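Local coordinates for protein glycine cleavage system transcriptional repressor, putative (PDB 1U8S) that probably acts as a cytoplasmic transcriptional repressor of the glycine cleavage system, built from two ACT domains that may sense a small regulatory ligand, at residues L106-I119 with L158-V171. Residues are numbered along the deposited sequence; the frame is centred on the assembly and turned at random.
Sequences LTEKFTQFFAQRQI and LQEEFDALCTALDV
The two helices of an ACT domain pack side by side on one face of its antiparallel sheet, and in the second ACT domain of this chain F113 of helix 107-116 is the knob that locks into helix 155-168, among L158, E161, F162 and L165. The short helical segments 107-116 and 158-168 run nearly antiparallel at 152°, their axes 11.5 Å apart. With CG anti to the backbone N (chi1 174°), the F113 ring is carried to the other helix: its CZ lies 3.5 Å from the backbone N of F162, and its CD1 meets L165 CD2 at 3.6 Å. L158 CD1 closes the hole near F113 CE2 and also touches I119 CD1 at 3.6 Å. One turn earlier, F110 leans toward the sheet, where it packs on V98; its CE1 meets F162 CE1 at 3.8 Å, the two side chains crossing at about a right angle. V171 CG2 sits at the edge of the F110 ring and C166 SG approaches it obliquely, while L106 and K109 carry the apolar seam on to L169.

At the other end R117 borders the seam. Its guanidinium lies over F113 CE1, which stands 3.2 Å above the centre of that plane, and its NE forms a salt bridge to E161 OE1 at 2.5 Å, shorter than usual and best read as approximate, a bent bond that meets the oxygen from above the carboxylate plane. NH2 adds a weak bond to the same oxygen, and NH1 turns back to F113 O at 3.3 Å. Together these bonds probably limit the rotation of the guanidinium against the ring. The chemistry implies an aromatic and aliphatic interior shared with the sheet, bordered by an ion pair whose charges probably stabilise one another at the partly exposed end of the contact.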
loop_
_atom_site.group_PDB
_atom_site.type_symbol
_atom_site.label_atom_id
_atom_site.label_comp_id
_atom_site.label_asym_id
_atom_site.label_seq_id
_atom_site.Cartn_x
_atom_site.Cartn_y
_atom_site.Cartn_z
ATOM N N LEU B 106 -4.770 18.397 -13.418
ATOM C CA LEU B 106 -5.256 18.712 -12.082
ATOM C C LEU B 106 -4.709 17.830 -10.955
ATOM O O LEU B 106 -4.334 18.337 -9.889
ATOM C CB LEU B 106 -6.782 18.635 -12.080
ATOM C CG LEU B 106 -7.507 19.222 -10.871
ATOM C CD1 LEU B 106 -7.345 20.736 -10.886
ATOM C CD2 LEU B 106 -8.979 18.833 -10.921
ATOM N N THR B 107 -4.669 16.518 -11.176
ATOM C CA THR B 107 -4.189 15.609 -10.146
ATOM C C THR B 107 -2.783 15.936 -9.659
ATOM O O THR B 107 -2.543 15.982 -8.455
ATOM C CB THR B 107 -4.221 14.130 -10.609
ATOM O OG1 THR B 107 -5.567 13.750 -10.920
ATOM C CG2 THR B 107 -3.707 13.218 -9.497
ATOM N N GLU B 108 -1.851 16.174 -10.578
ATOM C CA GLU B 108 -0.472 16.471 -10.186
ATOM C C GLU B 108 -0.328 17.799 -9.440
ATOM O O GLU B 108 0.697 18.058 -8.805
ATOM C CB GLU B 108 0.447 16.438 -11.411
ATOM C CG GLU B 108 -0.087 17.207 -12.597
ATOM C CD GLU B 108 -0.597 16.298 -13.704
ATOM O OE1 GLU B 108 -1.477 15.449 -13.426
ATOM O OE2 GLU B 108 -0.114 16.443 -14.853
ATOM N N LYS B 109 -1.356 18.637 -9.523
ATOM C CA LYS B 109 -1.371 19.918 -8.816
ATOM C C LYS B 109 -1.543 19.588 -7.337
ATOM O O LYS B 109 -0.911 20.181 -6.467
ATOM C CB LYS B 109 -2.555 20.766 -9.292
ATOM C CG LYS B 109 -2.382 21.348 -10.684
ATOM C CD LYS B 109 -1.923 22.797 -10.617
ATOM C CE LYS B 109 -1.351 23.256 -11.940
ATOM N NZ LYS B 109 -2.177 22.725 -13.050
ATOM N N PHE B 110 -2.399 18.608 -7.066
ATOM C CA PHE B 110 -2.672 18.192 -5.703
ATOM C C PHE B 110 -1.594 17.335 -5.084
ATOM O O PHE B 110 -1.381 17.412 -3.879
ATOM C CB PHE B 110 -4.046 17.542 -5.637
ATOM C CG PHE B 110 -5.162 18.552 -5.689
ATOM C CD1 PHE B 110 -5.440 19.355 -4.579
ATOM C CD2 PHE B 110 -5.858 18.790 -6.873
ATOM C CE1 PHE B 110 -6.376 20.376 -4.646
ATOM C CE2 PHE B 110 -6.804 19.816 -6.950
ATOM C CZ PHE B 110 -7.060 20.610 -5.834
ATOM N N THR B 111 -0.889 16.544 -5.885
ATOM C CA THR B 111 0.189 15.749 -5.333
ATOM C C THR B 111 1.302 16.738 -5.028
ATOM O O THR B 111 1.972 16.638 -4.004
ATOM C CB THR B 111 0.693 14.648 -6.321
ATOM O OG1 THR B 111 1.195 15.244 -7.521
ATOM C CG2 THR B 111 -0.435 13.690 -6.662
ATOM N N GLN B 112 1.484 17.717 -5.908
ATOM C CA GLN B 112 2.515 18.731 -5.696
ATOM C C GLN B 112 2.226 19.494 -4.396
ATOM O O GLN B 112 3.143 19.869 -3.661
ATOM C CB GLN B 112 2.550 19.695 -6.884
ATOM C CG GLN B 112 3.680 20.720 -6.876
ATOM C CD GLN B 112 5.084 20.105 -6.985
ATOM O OE1 GLN B 112 5.986 20.705 -7.593
ATOM N NE2 GLN B 112 5.280 18.923 -6.387
ATOM N N PHE B 113 0.946 19.716 -4.114
ATOM C CA PHE B 113 0.535 20.416 -2.902
ATOM C C PHE B 113 1.122 19.730 -1.674
ATOM O O PHE B 113 1.552 20.395 -0.728
ATOM C CB PHE B 113 -0.990 20.416 -2.796
ATOM C CG PHE B 113 -1.516 20.981 -1.500
ATOM C CD1 PHE B 113 -1.522 22.353 -1.273
ATOM C CD2 PHE B 113 -2.010 20.134 -0.512
ATOM C CE1 PHE B 113 -2.011 22.879 -0.088
ATOM C CE2 PHE B 113 -2.508 20.644 0.687
ATOM C CZ PHE B 113 -2.509 22.021 0.899
ATOM N N PHE B 114 1.125 18.401 -1.682
ATOM C CA PHE B 114 1.662 17.651 -0.558
ATOM C C PHE B 114 3.171 17.559 -0.603
ATOM O O PHE B 114 3.822 17.509 0.436
ATOM C CB PHE B 114 1.037 16.260 -0.509
ATOM C CG PHE B 114 -0.419 16.288 -0.173
ATOM C CD1 PHE B 114 -0.841 16.766 1.063
ATOM C CD2 PHE B 114 -1.371 15.914 -1.110
ATOM C CE1 PHE B 114 -2.195 16.880 1.360
ATOM C CE2 PHE B 114 -2.732 16.023 -0.826
ATOM C CZ PHE B 114 -3.147 16.507 0.408
ATOM N N ALA B 115 3.740 17.536 -1.799
ATOM C CA ALA B 115 5.189 17.478 -1.895
ATOM C C ALA B 115 5.767 18.795 -1.371
ATOM O O ALA B 115 6.690 18.786 -0.556
ATOM C CB ALA B 115 5.625 17.243 -3.324
ATOM N N GLN B 116 5.217 19.920 -1.820
ATOM C CA GLN B 116 5.695 21.230 -1.377
ATOM C C GLN B 116 5.706 21.314 0.149
ATOM O O GLN B 116 6.522 22.013 0.740
ATOM C CB GLN B 116 4.802 22.336 -1.941
ATOM C CG GLN B 116 4.886 22.482 -3.442
ATOM C CD GLN B 116 3.760 23.314 -4.019
ATOM O OE1 GLN B 116 2.584 23.076 -3.729
ATOM N NE2 GLN B 116 4.109 24.288 -4.854
ATOM N N ARG B 117 4.799 20.588 0.784
ATOM C CA ARG B 117 4.727 20.613 2.227
ATOM C C ARG B 117 5.392 19.407 2.883
ATOM O O ARG B 117 5.316 19.233 4.100
ATOM C CB ARG B 117 3.266 20.739 2.650
ATOM C CG ARG B 117 2.663 22.081 2.231
ATOM C CD ARG B 117 1.141 22.047 2.097
ATOM N NE ARG B 117 0.632 23.390 1.866
ATOM C CZ ARG B 117 0.862 24.110 0.767
ATOM N NH1 ARG B 117 1.594 23.617 -0.238
ATOM N NH2 ARG B 117 0.377 25.347 0.688
ATOM N N GLN B 118 6.054 18.588 2.070
ATOM C CA GLN B 118 6.760 17.409 2.554
ATOM C C GLN B 118 5.854 16.405 3.269
ATOM O O GLN B 118 6.289 15.696 4.182
ATOM C CB GLN B 118 7.920 17.838 3.465
ATOM C CG GLN B 118 9.069 18.509 2.699
ATOM C CD GLN B 118 10.075 19.223 3.597
ATOM O OE1 GLN B 118 10.757 18.602 4.415
ATOM N NE2 GLN B 118 10.169 20.543 3.443
ATOM N N ILE B 119 4.590 16.359 2.852
ATOM C CA ILE B 119 3.617 15.424 3.407
ATOM C C ILE B 119 3.578 14.230 2.444
ATOM O O ILE B 119 3.346 14.395 1.243
ATOM C CB ILE B 119 2.222 16.064 3.492
ATOM C CG1 ILE B 119 2.289 17.273 4.427
ATOM C CG2 ILE B 119 1.194 15.044 3.994
ATOM C CD1 ILE B 119 0.988 18.065 4.531
ATOM N N LEU B 158 -3.011 23.706 7.251
ATOM C CA LEU B 158 -2.986 22.827 6.092
ATOM C C LEU B 158 -4.327 22.958 5.384
ATOM O O LEU B 158 -4.394 23.015 4.149
ATOM C CB LEU B 158 -2.769 21.373 6.526
ATOM C CG LEU B 158 -2.803 20.277 5.448
ATOM C CD1 LEU B 158 -1.714 20.502 4.411
ATOM C CD2 LEU B 158 -2.620 18.931 6.114
ATOM N N GLN B 159 -5.393 23.029 6.173
ATOM C CA GLN B 159 -6.725 23.141 5.617
ATOM C C GLN B 159 -6.951 24.454 4.889
ATOM O O GLN B 159 -7.651 24.506 3.883
ATOM C CB GLN B 159 -7.753 22.974 6.717
ATOM C CG GLN B 159 -9.176 23.168 6.266
ATOM C CD GLN B 159 -10.136 22.594 7.268
ATOM O OE1 GLN B 159 -10.338 21.381 7.314
ATOM N NE2 GLN B 159 -10.719 23.453 8.100
ATOM N N GLU B 160 -6.365 25.524 5.400
ATOM C CA GLU B 160 -6.523 26.813 4.756
ATOM C C GLU B 160 -5.774 26.822 3.431
ATOM O O GLU B 160 -6.314 27.234 2.412
ATOM C CB GLU B 160 -6.041 27.932 5.692
ATOM C CG GLU B 160 -7.127 28.381 6.676
ATOM C CD GLU B 160 -6.618 29.300 7.774
ATOM O OE1 GLU B 160 -7.457 29.969 8.421
ATOM O OE2 GLU B 160 -5.387 29.346 8.003
ATOM N N GLU B 161 -4.538 26.347 3.435
ATOM C CA GLU B 161 -3.759 26.305 2.206
ATOM C C GLU B 161 -4.442 25.421 1.157
ATOM O O GLU B 161 -4.407 25.720 -0.036
ATOM C CB GLU B 161 -2.348 25.801 2.511
ATOM C CG GLU B 161 -1.717 26.549 3.676
ATOM C CD GLU B 161 -0.250 26.245 3.853
ATOM O OE1 GLU B 161 0.127 25.062 3.700
ATOM O OE2 GLU B 161 0.516 27.184 4.163
ATOM N N PHE B 162 -5.072 24.341 1.609
ATOM C CA PHE B 162 -5.778 23.429 0.714
ATOM C C PHE B 162 -6.997 24.108 0.103
ATOM O O PHE B 162 -7.350 23.834 -1.048
ATOM C CB PHE B 162 -6.234 22.184 1.472
ATOM C CG PHE B 162 -7.179 21.318 0.691
ATOM C CD1 PHE B 162 -6.706 20.487 -0.325
ATOM C CD2 PHE B 162 -8.554 21.372 0.930
ATOM C CE1 PHE B 162 -7.594 19.722 -1.096
ATOM C CE2 PHE B 162 -9.452 20.615 0.167
ATOM C CZ PHE B 162 -8.971 19.790 -0.848
ATOM N N ASP B 163 -7.654 24.970 0.889
ATOM C CA ASP B 163 -8.829 25.707 0.422
ATOM C C ASP B 163 -8.419 26.772 -0.589
ATOM O O ASP B 163 -9.121 26.998 -1.585
ATOM C CB ASP B 163 -9.566 26.373 1.589
ATOM C CG ASP B 163 -10.300 25.374 2.468
ATOM O OD1 ASP B 163 -10.686 24.300 1.949
ATOM O OD2 ASP B 163 -10.507 25.672 3.670
ATOM N N ALA B 164 -7.293 27.433 -0.320
ATOM C CA ALA B 164 -6.763 28.460 -1.222
ATOM C C ALA B 164 -6.451 27.829 -2.580
ATOM O O ALA B 164 -6.820 28.374 -3.622
ATOM C CB ALA B 164 -5.503 29.069 -0.643
ATOM N N LEU B 165 -5.770 26.684 -2.569
ATOM C CA LEU B 165 -5.436 26.011 -3.809
ATOM C C LEU B 165 -6.741 25.740 -4.563
ATOM O O LEU B 165 -6.874 26.097 -5.745
ATOM C CB LEU B 165 -4.704 24.706 -3.516
ATOM C CG LEU B 165 -4.240 23.888 -4.727
ATOM C CD1 LEU B 165 -3.385 24.750 -5.650
ATOM C CD2 LEU B 165 -3.451 22.673 -4.238
ATOM N N CYS B 166 -7.703 25.126 -3.870
ATOM C CA CYS B 166 -9.006 24.829 -4.456
ATOM C C CYS B 166 -9.666 26.095 -5.010
ATOM O O CYS B 166 -10.315 26.047 -6.046
ATOM C CB CYS B 166 -9.933 24.164 -3.430
ATOM S SG CYS B 166 -9.556 22.408 -3.072
ATOM N N THR B 167 -9.517 27.226 -4.335
ATOM C CA THR B 167 -10.102 28.450 -4.869
ATOM C C THR B 167 -9.347 28.828 -6.130
ATOM O O THR B 167 -9.945 29.134 -7.159
ATOM C CB THR B 167 -10.005 29.643 -3.885
ATOM O OG1 THR B 167 -10.814 29.376 -2.746
ATOM C CG2 THR B 167 -10.496 30.925 -4.541
ATOM N N ALA B 168 -8.027 28.809 -6.030
ATOM C CA ALA B 168 -7.156 29.134 -7.155
ATOM C C ALA B 168 -7.423 28.304 -8.408
ATOM O O ALA B 168 -7.390 28.828 -9.520
ATOM C CB ALA B 168 -5.703 28.961 -6.742
ATOM N N LEU B 169 -7.685 27.013 -8.229
ATOM C CA LEU B 169 -7.924 26.132 -9.369
ATOM C C LEU B 169 -9.410 25.967 -9.676
ATOM O O LEU B 169 -9.786 25.185 -10.555
ATOM C CB LEU B 169 -7.280 24.764 -9.119
ATOM C CG LEU B 169 -5.777 24.788 -8.818
ATOM C CD1 LEU B 169 -5.310 23.429 -8.344
ATOM C CD2 LEU B 169 -5.023 25.230 -10.059
ATOM N N ASP B 170 -10.241 26.711 -8.945
ATOM C CA ASP B 170 -11.684 26.697 -9.137
ATOM C C ASP B 170 -12.339 25.319 -9.108
ATOM O O ASP B 170 -13.118 24.982 -10.006
ATOM C CB ASP B 170 -12.024 27.381 -10.459
ATOM C CG ASP B 170 -13.511 27.482 -10.694
ATOM O OD1 ASP B 170 -14.231 27.870 -9.750
ATOM O OD2 ASP B 170 -13.953 27.187 -11.826
ATOM N N VAL B 171 -12.032 24.522 -8.088
ATOM C CA VAL B 171 -12.620 23.186 -7.961
ATOM C C VAL B 171 -13.189 23.002 -6.561
ATOM O O VAL B 171 -12.872 23.768 -5.645
ATOM C CB VAL B 171 -11.575 22.067 -8.190
ATOM C CG1 VAL B 171 -10.884 22.259 -9.510
ATOM C CG2 VAL B 171 -10.552 22.063 -7.054
#